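Local atomic coordinates of aspartate-semialdehyde dehydrogenase (Thermus thermophilus, PDB entry 2YV3), a protein that probably catalyses the NADPH-dependent reductive dephosphorylation of L-aspartyl-4-phosphate to L-aspartate semialdehyde, a step toward lysine, methionine and threonine. Residues E107-R110 with E111-F114; L165-E168 with T169-L173. All coordinates share one frame; numbering follows the deposited sequence.

Contact 1 of 2, residues E107-R110 with E111-F114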
loop_
_atom_site.group_PDB
_atom_site.type_symbol
_atom_site.label_atom_id
_atom_site.label_comp_id
_atom_site.label_asym_id
_atom_site.label_seq_id
_atom_site.Cartn_x
_atom_site.Cartn_y
_atom_site.Cartn_z
ATOM N N GLU A 107 6.395 -23.031 10.811
ATOM C CA GLU A 107 7.670 -22.379 11.061
ATOM C C GLU A 107 7.757 -21.943 12.509
ATOM O O GLU A 107 8.844 -21.763 13.050
ATOM C CB GLU A 107 7.847 -21.163 10.160
ATOM C CG GLU A 107 8.056 -21.522 8.716
ATOM C CD GLU A 107 6.936 -22.377 8.180
ATOM O OE1 GLU A 107 5.756 -22.062 8.475
ATOM O OE2 GLU A 107 7.230 -23.360 7.463
ATOM N N VAL A 108 6.594 -21.797 13.137
ATOM C CA VAL A 108 6.508 -21.362 14.521
ATOM C C VAL A 108 6.172 -22.468 15.512
ATOM O O VAL A 108 7.054 -23.192 15.976
ATOM C CB VAL A 108 5.456 -20.243 14.689
ATOM C CG1 VAL A 108 5.432 -19.773 16.138
ATOM C CG2 VAL A 108 5.758 -19.084 13.738
ATOM N N ASN A 109 4.887 -22.607 15.816
ATOM C CA ASN A 109 4.430 -23.573 16.803
ATOM C C ASN A 109 4.018 -24.987 16.378
ATOM O O ASN A 109 3.020 -25.495 16.883
ATOM C CB ASN A 109 3.291 -22.941 17.623
ATOM C CG ASN A 109 2.205 -22.311 16.750
ATOM O OD1 ASN A 109 1.696 -22.934 15.817
ATOM N ND2 ASN A 109 1.841 -21.074 17.062
ATOM N N ARG A 110 4.772 -25.629 15.482
ATOM C CA ARG A 110 4.468 -27.003 15.036
ATOM C C ARG A 110 4.116 -27.848 16.247
ATOM O O ARG A 110 3.308 -28.779 16.169
ATOM C CB ARG A 110 5.685 -27.610 14.348
ATOM C CG ARG A 110 5.723 -29.132 14.248
ATOM C CD ARG A 110 7.137 -29.564 13.823
ATOM N NE ARG A 110 7.281 -31.001 13.600
ATOM C CZ ARG A 110 6.915 -31.936 14.471
ATOM N NH1 ARG A 110 6.375 -31.583 15.635
ATOM N NH2 ARG A 110 7.090 -33.224 14.185
ATOM N N GLU A 111 4.752 -27.509 17.362
ATOM C CA GLU A 111 4.538 -28.170 18.637
ATOM C C GLU A 111 3.046 -28.289 18.955
ATOM O O GLU A 111 2.601 -29.271 19.542
ATOM C CB GLU A 111 5.241 -27.369 19.742
ATOM C CG GLU A 111 5.532 -25.894 19.360
ATOM C CD GLU A 111 6.866 -25.721 18.645
ATOM O OE1 GLU A 111 7.913 -25.858 19.318
ATOM O OE2 GLU A 111 6.873 -25.461 17.417
ATOM N N LYS A 112 2.268 -27.289 18.559
ATOM C CA LYS A 112 0.829 -27.301 18.820
ATOM C C LYS A 112 0.032 -28.348 18.041
ATOM O O LYS A 112 -1.046 -28.731 18.473
ATOM C CB LYS A 112 0.236 -25.909 18.573
ATOM C CG LYS A 112 0.955 -24.788 19.334
ATOM C CD LYS A 112 1.223 -25.172 20.793
ATOM C CE LYS A 112 2.104 -24.131 21.533
ATOM N NZ LYS A 112 3.484 -23.861 20.959
ATOM N N ILE A 113 0.553 -28.810 16.906
ATOM C CA ILE A 113 -0.148 -29.813 16.101
ATOM C C ILE A 113 -0.594 -31.017 16.935
ATOM O O ILE A 113 -1.667 -31.589 16.726
ATOM C CB ILE A 113 0.752 -30.363 14.948
ATOM C CG1 ILE A 113 0.951 -29.300 13.859
ATOM C CG2 ILE A 113 0.143 -31.620 14.362
ATOM C CD1 ILE A 113 1.668 -29.810 12.619
ATOM N N PHE A 114 0.227 -31.403 17.895
ATOM C CA PHE A 114 -0.102 -32.572 18.681
ATOM C C PHE A 114 -0.826 -32.221 19.973
ATOM O O PHE A 114 -1.050 -33.071 20.842
ATOM C CB PHE A 114 1.180 -33.372 18.906
ATOM C CG PHE A 114 1.998 -33.541 17.647
ATOM C CD1 PHE A 114 1.501 -34.279 16.572
ATOM C CD2 PHE A 114 3.222 -32.892 17.498
ATOM C CE1 PHE A 114 2.203 -34.360 15.370
ATOM C CE2 PHE A 114 3.928 -32.969 16.305
ATOM C CZ PHE A 114 3.417 -33.702 15.237
#
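Lys-112 folds back across Asn-109, the two side chains crossing at about a right angle. Bends at chi2 (-45°) and chi4 (-59°) curl the lysine so that its CG lies 3.4 Å from Asn-109 CB and its NZ also comes back beside that carbon, 3.5 Å from CB. Asn-109 therefore meets the lysine mainly through its methylene, while its amide turns to neighbouring backbone: OD1 takes a weak hydrogen bond from Val-105 N, and ND2 gives weak ones to Leu-103 O and to Ile-217 O of helix 205-219. The backbone of the same residues is tied too: Lys-112 N donates to Asn-109 O at 2.6 Å, and one residue on, Ile-113 N donates to Arg-110 O at 2.9 Å. These two successive i+3 to i bonds make overlapping turns in the loop joining strands 87-90 and 119-121 of the Rossmann-type NAD-binding domain. Ile-113 also lays CG1 against Arg-110 O, and its CG2 lies over one face of the Phe-114 ring, toward the rim. The arginine approaches that ring differently: an extended chain brings the guanidinium to the ring's edge, though the fine geometry there is doubtful, arginine tip and ring being modelled too close. Glu-111 doubles back along the preceding backbone, its CG 3.5 Å from Asn-109 C, and Val-108 packs against Trp-135 of helix 125-141.

Contact 2 of 2, residues L165-E168 with T169-L173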
loop_
_atom_site.group_PDB
_atom_site.type_symbol
_atom_site.label_atom_id
_atom_site.label_comp_id
_atom_site.label_asym_id
_atom_site.label_seq_id
_atom_site.Cartn_x
_atom_site.Cartn_y
_atom_site.Cartn_z
ATOM N N LEU A 165 -11.326 -8.540 -11.450
ATOM C CA LEU A 165 -10.266 -7.591 -11.687
ATOM C C LEU A 165 -9.758 -7.646 -13.134
ATOM O O LEU A 165 -9.382 -6.620 -13.698
ATOM C CB LEU A 165 -9.136 -7.825 -10.669
ATOM C CG LEU A 165 -7.978 -6.820 -10.571
ATOM C CD1 LEU A 165 -8.457 -5.397 -10.688
ATOM C CD2 LEU A 165 -7.287 -7.011 -9.234
ATOM N N LEU A 166 -9.763 -8.827 -13.738
ATOM C CA LEU A 166 -9.288 -8.956 -15.099
ATOM C C LEU A 166 -10.250 -8.259 -16.042
ATOM O O LEU A 166 -9.882 -7.332 -16.769
ATOM C CB LEU A 166 -9.176 -10.438 -15.493
ATOM C CG LEU A 166 -8.241 -11.363 -14.702
ATOM C CD1 LEU A 166 -8.473 -12.785 -15.155
ATOM C CD2 LEU A 166 -6.772 -10.947 -14.880
ATOM N N THR A 167 -11.489 -8.732 -16.019
ATOM C CA THR A 167 -12.544 -8.205 -16.847
ATOM C C THR A 167 -12.778 -6.728 -16.587
ATOM O O THR A 167 -12.900 -5.956 -17.516
ATOM C CB THR A 167 -13.853 -9.000 -16.619
ATOM O OG1 THR A 167 -14.956 -8.310 -17.212
ATOM C CG2 THR A 167 -14.120 -9.170 -15.147
ATOM N N GLU A 168 -12.825 -6.320 -15.331
ATOM C CA GLU A 168 -13.058 -4.914 -15.026
ATOM C C GLU A 168 -11.962 -3.972 -15.504
ATOM O O GLU A 168 -12.245 -2.956 -16.143
ATOM C CB GLU A 168 -13.283 -4.724 -13.525
ATOM C CG GLU A 168 -14.593 -5.336 -13.025
ATOM C CD GLU A 168 -15.792 -4.981 -13.915
ATOM O OE1 GLU A 168 -16.106 -5.776 -14.835
ATOM O OE2 GLU A 168 -16.407 -3.902 -13.705
ATOM N N THR A 169 -10.711 -4.295 -15.191
ATOM C CA THR A 169 -9.607 -3.447 -15.612
ATOM C C THR A 169 -9.662 -3.388 -17.136
ATOM O O THR A 169 -9.189 -2.438 -17.755
ATOM C CB THR A 169 -8.234 -4.016 -15.159
ATOM O OG1 THR A 169 -8.274 -4.335 -13.763
ATOM C CG2 THR A 169 -7.133 -2.987 -15.383
ATOM N N HIS A 170 -10.275 -4.408 -17.726
ATOM C CA HIS A 170 -10.391 -4.496 -19.175
ATOM C C HIS A 170 -11.386 -3.497 -19.747
ATOM O O HIS A 170 -11.100 -2.779 -20.714
ATOM C CB HIS A 170 -10.792 -5.913 -19.596
ATOM C CG HIS A 170 -10.362 -6.262 -20.987
ATOM N ND1 HIS A 170 -9.910 -7.518 -21.337
ATOM C CD2 HIS A 170 -10.286 -5.508 -22.110
ATOM C CE1 HIS A 170 -9.574 -7.522 -22.615
ATOM N NE2 HIS A 170 -9.792 -6.312 -23.106
ATOM N N ARG A 171 -12.570 -3.461 -19.159
ATOM C CA ARG A 171 -13.581 -2.531 -19.614
ATOM C C ARG A 171 -13.107 -1.108 -19.300
ATOM O O ARG A 171 -13.344 -0.189 -20.078
ATOM C CB ARG A 171 -14.911 -2.869 -18.947
ATOM C CG ARG A 171 -15.561 -4.158 -19.482
ATOM C CD ARG A 171 -16.722 -4.543 -18.586
ATOM N NE ARG A 171 -17.504 -3.360 -18.228
ATOM C CZ ARG A 171 -18.198 -3.226 -17.100
ATOM N NH1 ARG A 171 -18.212 -4.209 -16.210
ATOM N NH2 ARG A 171 -18.874 -2.104 -16.858
ATOM N N PHE A 172 -12.405 -0.946 -18.179
ATOM C CA PHE A 172 -11.846 0.357 -17.792
ATOM C C PHE A 172 -11.057 0.904 -19.002
ATOM O O PHE A 172 -11.381 1.958 -19.540
ATOM C CB PHE A 172 -10.897 0.205 -16.583
ATOM C CG PHE A 172 -10.343 1.515 -16.080
ATOM C CD1 PHE A 172 -11.120 2.367 -15.307
ATOM C CD2 PHE A 172 -9.077 1.946 -16.471
ATOM C CE1 PHE A 172 -10.654 3.636 -14.940
ATOM C CE2 PHE A 172 -8.599 3.217 -16.108
ATOM C CZ PHE A 172 -9.389 4.063 -15.347
ATOM N N LEU A 173 -10.029 0.175 -19.434
ATOM C CA LEU A 173 -9.224 0.587 -20.581
ATOM C C LEU A 173 -10.028 0.909 -21.830
ATOM O O LEU A 173 -9.528 1.575 -22.732
ATOM C CB LEU A 173 -8.201 -0.493 -20.926
ATOM C CG LEU A 173 -6.930 -0.451 -20.085
ATOM C CD1 LEU A 173 -6.244 0.896 -20.318
ATOM C CD2 LEU A 173 -7.250 -0.625 -18.617
#
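Thr-169 and Leu-165 lie side by side, pointing the same way, on the tightly packed flank of this helical turn. The carbonyl oxygen of Leu-165 is gripped twice. Thr-169 N donates to it at 3.1 Å, and Thr-169 OG1 donates to the same Leu-165 O from within the carbonyl plane. With chi1 at -50°, OG1 stands beside the threonine's own backbone N and can reach back one turn, so the hydroxyl is satisfied by the main chain while Leu-165 CD1 lies against it. The bonds Arg-171 N to Thr-167 O (3.0 Å) and Phe-172 N to Glu-168 O (2.9 Å) carry on the i+4 to i pattern of helix 159-173 in the dimerisation domain. The packed flank faces the second subunit: Thr-169 meets Thr-169 of that chain, and Leu-165 meets its Phe-189. Thr-167, by contrast, is exposed, on the loose side of the turn. Glu-168 is itself buried, against Pro-188, and Arg-171 runs alongside it; Glu-168 OE1 forms a salt bridge with Arg-171 NH1 at 3.0 Å, though the placing of NH1 is less certain. Carboxylate and guanidinium planes are 66° apart, so a single nitrogen, NH1, faces the carboxylate, with OE2 nearly as near as OE1. Glu-168 OE2 is hydrogen-bonded to Lys-179 N. An alanine in place of Arg-171 would probably leave OE1 of Glu-168 without its charged mate and the carboxylate freer to turn about its bond to Lys-179 N. His-170 meets the His-174 rings of both subunits.

The two contacts do not touch: their centres are 42 Å apart and their nearest atoms about 27 Å apart, on opposite sides of the chain's centre. Contact 1 belongs to the NAD-binding part and touches no other chain of the assembly; contact 2 lies in the dimerisation part and against the second subunit. Neither holds a predicted active-site residue, though some lie not far off. The side chain of Asn-109 is about 11 Å from that of Arg-96, the probable phosphate binder, whereas the Leu-165 side chain is about 7 Å from that of Arg-231, a predicted substrate ligand, and about 9 Å from that of Ser-155, predicted to bind NADP(+).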